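Local coordinates for protein putative N-acetylmuramoyl-L-alanine amidase,autolysin cwp6 (Peptoclostridium difficile, PDB 5J72) that probably hydrolyses the amide bond between N-acetylmuramic acid and L-alanine in peptidoglycan as a zinc-dependent autolysin that is anchored to the cell wall, at residues 545-559 with 590-602. Sequence-based numbering, arbitrary orientation.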
loop_
_atom_site.group_PDB
_atom_site.type_symbol
_atom_site.label_atom_id
_atom_site.label_comp_id
_atom_site.label_asym_id
_atom_site.label_seq_id
_atom_site.Cartn_x
_atom_site.Cartn_y
_atom_site.Cartn_z
ATOM N N TYR A 545 -10.903 36.841 -3.790
ATOM C CA TYR A 545 -9.583 37.136 -3.272
ATOM C C TYR A 545 -9.714 38.340 -2.292
ATOM O O TYR A 545 -10.823 38.826 -2.156
ATOM C CB TYR A 545 -8.573 37.396 -4.428
ATOM C CG TYR A 545 -8.940 38.599 -5.278
ATOM C CD1 TYR A 545 -9.953 38.520 -6.239
ATOM C CD2 TYR A 545 -8.294 39.816 -5.106
ATOM C CE1 TYR A 545 -10.315 39.637 -6.995
ATOM C CE2 TYR A 545 -8.639 40.931 -5.868
ATOM C CZ TYR A 545 -9.649 40.837 -6.806
ATOM O OH TYR A 545 -9.960 41.958 -7.548
ATOM N N LYS A 546 -8.644 38.772 -1.620
ATOM C CA LYS A 546 -8.793 39.809 -0.591
ATOM C C LYS A 546 -9.037 41.208 -1.224
ATOM O O LYS A 546 -8.354 41.586 -2.181
ATOM C CB LYS A 546 -7.554 39.852 0.269
ATOM C CG LYS A 546 -7.304 38.616 1.105
ATOM C CD LYS A 546 -6.143 38.837 1.989
ATOM C CE LYS A 546 -5.926 37.696 2.917
ATOM N NZ LYS A 546 -4.826 37.976 3.922
ATOM N N VAL A 547 -10.006 41.955 -0.690
ATOM C CA VAL A 547 -10.338 43.272 -1.234
ATOM C C VAL A 547 -9.113 44.182 -1.229
ATOM O O VAL A 547 -8.958 44.948 -2.156
ATOM C CB VAL A 547 -11.533 43.859 -0.418
ATOM C CG1 VAL A 547 -11.074 44.248 0.977
ATOM C CG2 VAL A 547 -12.139 45.054 -1.162
ATOM N N LYS A 548 -8.237 44.092 -0.234
ATOM C CA LYS A 548 -7.047 44.928 -0.172
ATOM C C LYS A 548 -6.179 44.832 -1.442
ATOM O O LYS A 548 -5.401 45.746 -1.724
ATOM C CB LYS A 548 -6.207 44.547 1.051
ATOM C CG LYS A 548 -5.220 43.407 0.813
ATOM C CD LYS A 548 -4.404 43.123 2.048
ATOM C CE LYS A 548 -3.250 42.212 1.722
ATOM N NZ LYS A 548 -2.435 41.932 2.920
ATOM N N ASP A 549 -6.296 43.720 -2.202
ATOM C CA ASP A 549 -5.516 43.498 -3.440
ATOM C C ASP A 549 -6.390 43.766 -4.668
ATOM O O ASP A 549 -6.032 43.342 -5.765
ATOM C CB ASP A 549 -4.995 42.020 -3.501
ATOM C CG ASP A 549 -3.988 41.670 -2.417
ATOM O OD1 ASP A 549 -3.361 42.583 -1.879
ATOM O OD2 ASP A 549 -3.829 40.447 -2.103
ATOM N N LYS A 550 -7.541 44.466 -4.508
ATOM C CA LYS A 550 -8.437 44.708 -5.654
ATOM C C LYS A 550 -7.721 45.363 -6.859
ATOM O O LYS A 550 -8.114 45.153 -8.015
ATOM C CB LYS A 550 -9.627 45.611 -5.253
ATOM C CG LYS A 550 -10.776 45.503 -6.291
ATOM C CD LYS A 550 -12.142 45.954 -5.729
ATOM N N ASN A 551 -6.681 46.137 -6.593
ATOM C CA ASN A 551 -5.992 46.803 -7.671
ATOM C C ASN A 551 -4.580 46.227 -7.852
ATOM O O ASN A 551 -3.708 46.876 -8.438
ATOM C CB ASN A 551 -5.977 48.310 -7.357
ATOM C CG ASN A 551 -5.786 49.137 -8.597
ATOM O OD1 ASN A 551 -4.749 49.805 -8.730
ATOM N ND2 ASN A 551 -6.698 49.113 -9.559
ATOM N N GLY A 552 -4.361 44.981 -7.326
ATOM C CA GLY A 552 -3.077 44.298 -7.419
ATOM C C GLY A 552 -2.544 43.761 -6.093
ATOM O O GLY A 552 -2.562 44.463 -5.082
ATOM N N GLY A 553 -2.040 42.474 -6.088
ATOM C CA GLY A 553 -1.458 41.855 -4.883
ATOM C C GLY A 553 -1.426 40.330 -5.040
ATOM O O GLY A 553 -2.018 39.792 -5.979
ATOM N N THR A 554 -0.729 39.646 -4.128
ATOM C CA THR A 554 -0.577 38.191 -4.171
ATOM C C THR A 554 -1.902 37.466 -4.377
ATOM O O THR A 554 -1.943 36.586 -5.219
ATOM C CB THR A 554 0.098 37.701 -2.874
ATOM O OG1 THR A 554 1.338 38.408 -2.716
ATOM C CG2 THR A 554 0.402 36.179 -2.897
ATOM N N THR A 555 -2.998 37.836 -3.668
ATOM C CA THR A 555 -4.236 37.053 -3.831
ATOM C C THR A 555 -4.908 37.318 -5.118
ATOM O O THR A 555 -5.619 36.473 -5.647
ATOM C CB THR A 555 -5.207 37.244 -2.612
ATOM O OG1 THR A 555 -5.810 38.543 -2.657
ATOM C CG2 THR A 555 -4.475 37.109 -1.307
ATOM N N LYS A 556 -4.721 38.507 -5.677
ATOM C CA LYS A 556 -5.310 38.748 -7.003
ATOM C C LYS A 556 -4.519 37.917 -8.088
ATOM O O LYS A 556 -5.114 37.391 -9.013
ATOM C CB LYS A 556 -5.203 40.274 -7.354
ATOM C CG LYS A 556 -6.008 40.577 -8.600
ATOM C CD LYS A 556 -5.889 42.085 -8.977
ATOM C CE LYS A 556 -6.991 42.438 -9.981
ATOM N NZ LYS A 556 -7.027 43.909 -10.200
ATOM N N THR A 557 -3.188 37.867 -7.971
ATOM C CA THR A 557 -2.382 37.097 -8.925
ATOM C C THR A 557 -2.753 35.600 -8.777
ATOM O O THR A 557 -2.953 34.899 -9.781
ATOM C CB THR A 557 -0.906 37.306 -8.632
ATOM O OG1 THR A 557 -0.607 38.713 -8.814
ATOM C CG2 THR A 557 -0.018 36.475 -9.546
ATOM N N ALA A 558 -2.845 35.147 -7.528
ATOM C CA ALA A 558 -3.198 33.735 -7.238
ATOM C C ALA A 558 -4.528 33.428 -7.864
ATOM O O ALA A 558 -4.661 32.451 -8.586
ATOM C CB ALA A 558 -3.263 33.531 -5.718
ATOM N N ALA A 559 -5.554 34.275 -7.665
ATOM C CA ALA A 559 -6.874 33.950 -8.223
ATOM C C ALA A 559 -6.884 33.949 -9.750
ATOM O O ALA A 559 -7.577 33.140 -10.380
ATOM C CB ALA A 559 -7.932 34.970 -7.680
ATOM N N TYR A 590 -14.724 34.682 6.062
ATOM C CA TYR A 590 -13.895 34.524 7.259
ATOM C C TYR A 590 -12.472 34.105 6.924
ATOM O O TYR A 590 -11.503 34.665 7.476
ATOM C CB TYR A 590 -14.554 33.438 8.174
ATOM C CG TYR A 590 -13.957 33.385 9.564
ATOM C CD1 TYR A 590 -12.674 32.888 9.775
ATOM C CD2 TYR A 590 -14.668 33.860 10.667
ATOM C CE1 TYR A 590 -12.111 32.864 11.040
ATOM C CE2 TYR A 590 -14.110 33.846 11.940
ATOM C CZ TYR A 590 -12.829 33.345 12.121
ATOM O OH TYR A 590 -12.247 33.327 13.363
ATOM N N VAL A 591 -12.304 33.129 5.982
ATOM C CA VAL A 591 -10.879 32.654 5.790
ATOM C C VAL A 591 -10.028 33.674 5.061
ATOM O O VAL A 591 -8.798 33.516 5.011
ATOM C CB VAL A 591 -10.832 31.274 5.090
ATOM C CG1 VAL A 591 -11.553 30.245 5.984
ATOM C CG2 VAL A 591 -11.494 31.322 3.710
ATOM N N LEU A 592 -10.674 34.715 4.496
ATOM C CA LEU A 592 -9.906 35.784 3.849
ATOM C C LEU A 592 -9.664 36.900 4.888
ATOM O O LEU A 592 -8.543 37.303 5.143
ATOM C CB LEU A 592 -10.708 36.337 2.641
ATOM C CG LEU A 592 -10.317 35.737 1.294
ATOM C CD1 LEU A 592 -10.440 34.230 1.321
ATOM C CD2 LEU A 592 -11.162 36.311 0.199
ATOM N N ARG A 593 -10.736 37.341 5.536
ATOM C CA ARG A 593 -10.659 38.461 6.484
ATOM C C ARG A 593 -9.766 38.190 7.643
ATOM O O ARG A 593 -9.034 39.074 8.078
ATOM C CB ARG A 593 -12.094 38.787 6.970
ATOM C CG ARG A 593 -12.145 39.959 8.020
ATOM C CD ARG A 593 -13.630 40.242 8.378
ATOM N NE ARG A 593 -14.155 39.203 9.268
ATOM C CZ ARG A 593 -14.973 38.212 8.919
ATOM N NH1 ARG A 593 -15.417 38.114 7.667
ATOM N NH2 ARG A 593 -15.318 37.285 9.809
ATOM N N ASN A 594 -9.769 36.972 8.160
ATOM C CA ASN A 594 -8.978 36.695 9.349
ATOM C C ASN A 594 -7.662 35.990 9.102
ATOM O O ASN A 594 -7.001 35.542 10.038
ATOM C CB ASN A 594 -9.831 35.830 10.307
ATOM C CG ASN A 594 -10.908 36.665 10.920
ATOM O OD1 ASN A 594 -10.611 37.789 11.328
ATOM N ND2 ASN A 594 -12.168 36.247 10.953
ATOM N N ASN A 595 -7.286 35.874 7.866
ATOM C CA ASN A 595 -6.014 35.219 7.540
ATOM C C ASN A 595 -4.862 36.273 7.488
ATOM O O ASN A 595 -4.999 37.255 6.762
ATOM C CB ASN A 595 -6.159 34.590 6.148
ATOM C CG ASN A 595 -5.406 33.311 6.018
ATOM O OD1 ASN A 595 -4.221 33.251 6.395
ATOM N ND2 ASN A 595 -6.039 32.260 5.512
ATOM N N ASN A 596 -3.758 36.062 8.196
ATOM C CA ASN A 596 -2.647 37.027 8.118
ATOM C C ASN A 596 -1.790 36.724 6.889
ATOM O O ASN A 596 -0.797 37.407 6.672
ATOM C CB ASN A 596 -1.775 36.919 9.338
ATOM C CG ASN A 596 -2.515 37.304 10.579
ATOM O OD1 ASN A 596 -2.234 36.752 11.646
ATOM N ND2 ASN A 596 -3.451 38.230 10.527
ATOM N N TYR A 597 -2.158 35.686 6.088
ATOM C CA TYR A 597 -1.377 35.307 4.918
ATOM C C TYR A 597 -2.222 35.367 3.693
ATOM O O TYR A 597 -3.455 35.423 3.792
ATOM C CB TYR A 597 -0.741 33.910 5.151
ATOM C CG TYR A 597 0.181 34.043 6.331
ATOM C CD1 TYR A 597 1.480 34.514 6.168
ATOM C CD2 TYR A 597 -0.280 33.852 7.616
ATOM C CE1 TYR A 597 2.282 34.810 7.261
ATOM C CE2 TYR A 597 0.515 34.148 8.723
ATOM C CZ TYR A 597 1.797 34.626 8.536
ATOM O OH TYR A 597 2.591 34.917 9.622
ATOM N N PRO A 598 -1.614 35.393 2.506
ATOM C CA PRO A 598 -2.403 35.461 1.268
ATOM C C PRO A 598 -3.414 34.265 1.202
ATOM O O PRO A 598 -3.024 33.126 1.408
ATOM C CB PRO A 598 -1.334 35.394 0.164
ATOM C CG PRO A 598 -0.086 35.683 0.809
ATOM C CD PRO A 598 -0.201 35.134 2.214
ATOM N N ALA A 599 -4.672 34.559 0.867
ATOM C CA ALA A 599 -5.746 33.576 0.880
ATOM C C ALA A 599 -6.750 33.829 -0.166
ATOM O O ALA A 599 -7.052 34.984 -0.440
ATOM C CB ALA A 599 -6.452 33.623 2.250
ATOM N N ILE A 600 -7.278 32.781 -0.791
ATOM C CA ILE A 600 -8.309 32.896 -1.802
ATOM C C ILE A 600 -9.280 31.776 -1.577
ATOM O O ILE A 600 -8.969 30.800 -0.859
ATOM C CB ILE A 600 -7.804 32.756 -3.247
ATOM C CG1 ILE A 600 -7.019 31.394 -3.373
ATOM C CG2 ILE A 600 -6.842 33.963 -3.601
ATOM C CD1 ILE A 600 -6.707 31.063 -4.793
ATOM N N LEU A 601 -10.435 31.876 -2.208
ATOM C CA LEU A 601 -11.429 30.844 -2.122
ATOM C C LEU A 601 -11.917 30.550 -3.502
ATOM O O LEU A 601 -12.494 31.393 -4.186
ATOM C CB LEU A 601 -12.595 31.198 -1.192
ATOM C CG LEU A 601 -13.665 30.115 -0.969
ATOM C CD1 LEU A 601 -14.261 30.296 0.413
ATOM C CD2 LEU A 601 -14.781 30.129 -1.986
ATOM N N VAL A 602 -11.687 29.320 -3.936
ATOM C CA VAL A 602 -12.049 28.865 -5.257
ATOM C C VAL A 602 -13.396 28.227 -5.264
ATOM O O VAL A 602 -13.621 27.305 -4.494
ATOM C CB VAL A 602 -11.015 27.806 -5.757
ATOM C CG1 VAL A 602 -11.366 27.320 -7.167
ATOM C CG2 VAL A 602 -9.595 28.397 -5.709
HETATM O O HOH W 1 -6.758 39.562 5.597
#
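In the Amidase_3 fold of the catalytic domain, Lys-546, just past the end of strand 541-544, reaches into the loop that joins helix 590-593 to strand 599-606 and ties its backbone together. The lysine chain is extended beyond CG and passes Leu-592, with CG to CG at 4.2 Å. Its ammonium group then gathers two carbonyls, each met from above its plane rather than on a lone pair: NZ lies 2.9 Å from Asn-595 O and 2.9 Å from Tyr-597 O. A water that accepts from NZ also bridges to Leu-592 O, so one buried side chain links the short helix 590-593 to the residues leading into the strand. Within the loop, Asn-595 OD1 accepts from Tyr-597 N in an Asx turn and is also hydrogen-bonded to Ser-518 of helix 511-521. The base of the lysine is held in turn by a relay: Lys-546 N donates to Thr-555 OG1 (3.0 Å), whose own proton goes to the anti side of Asp-549 OD2 at 2.8 Å. With OG1 between the backbone N and the carbonyl carbon (chi1 73°), Thr-555 leaves CG2 to face the strand, 3.4 Å from Ala-599 N. Thr-554 CG2 rests 3.6 Å from Pro-598 CB, while Ile-600 CG2 fits among Tyr-545 CB, Thr-555 CB and Ala-558 CB. Helix 554-569 thus begins against the start of strand 599-606, the short segments running at 29° with their axes 8.0 Å apart. Farther along, Ile-562 of the same helix meets Ile-600 and Val-602. The strand itself is flanked in the sheet by strand 525-532, which carries the zinc ligand His-530, and by antiparallel strand 541-544.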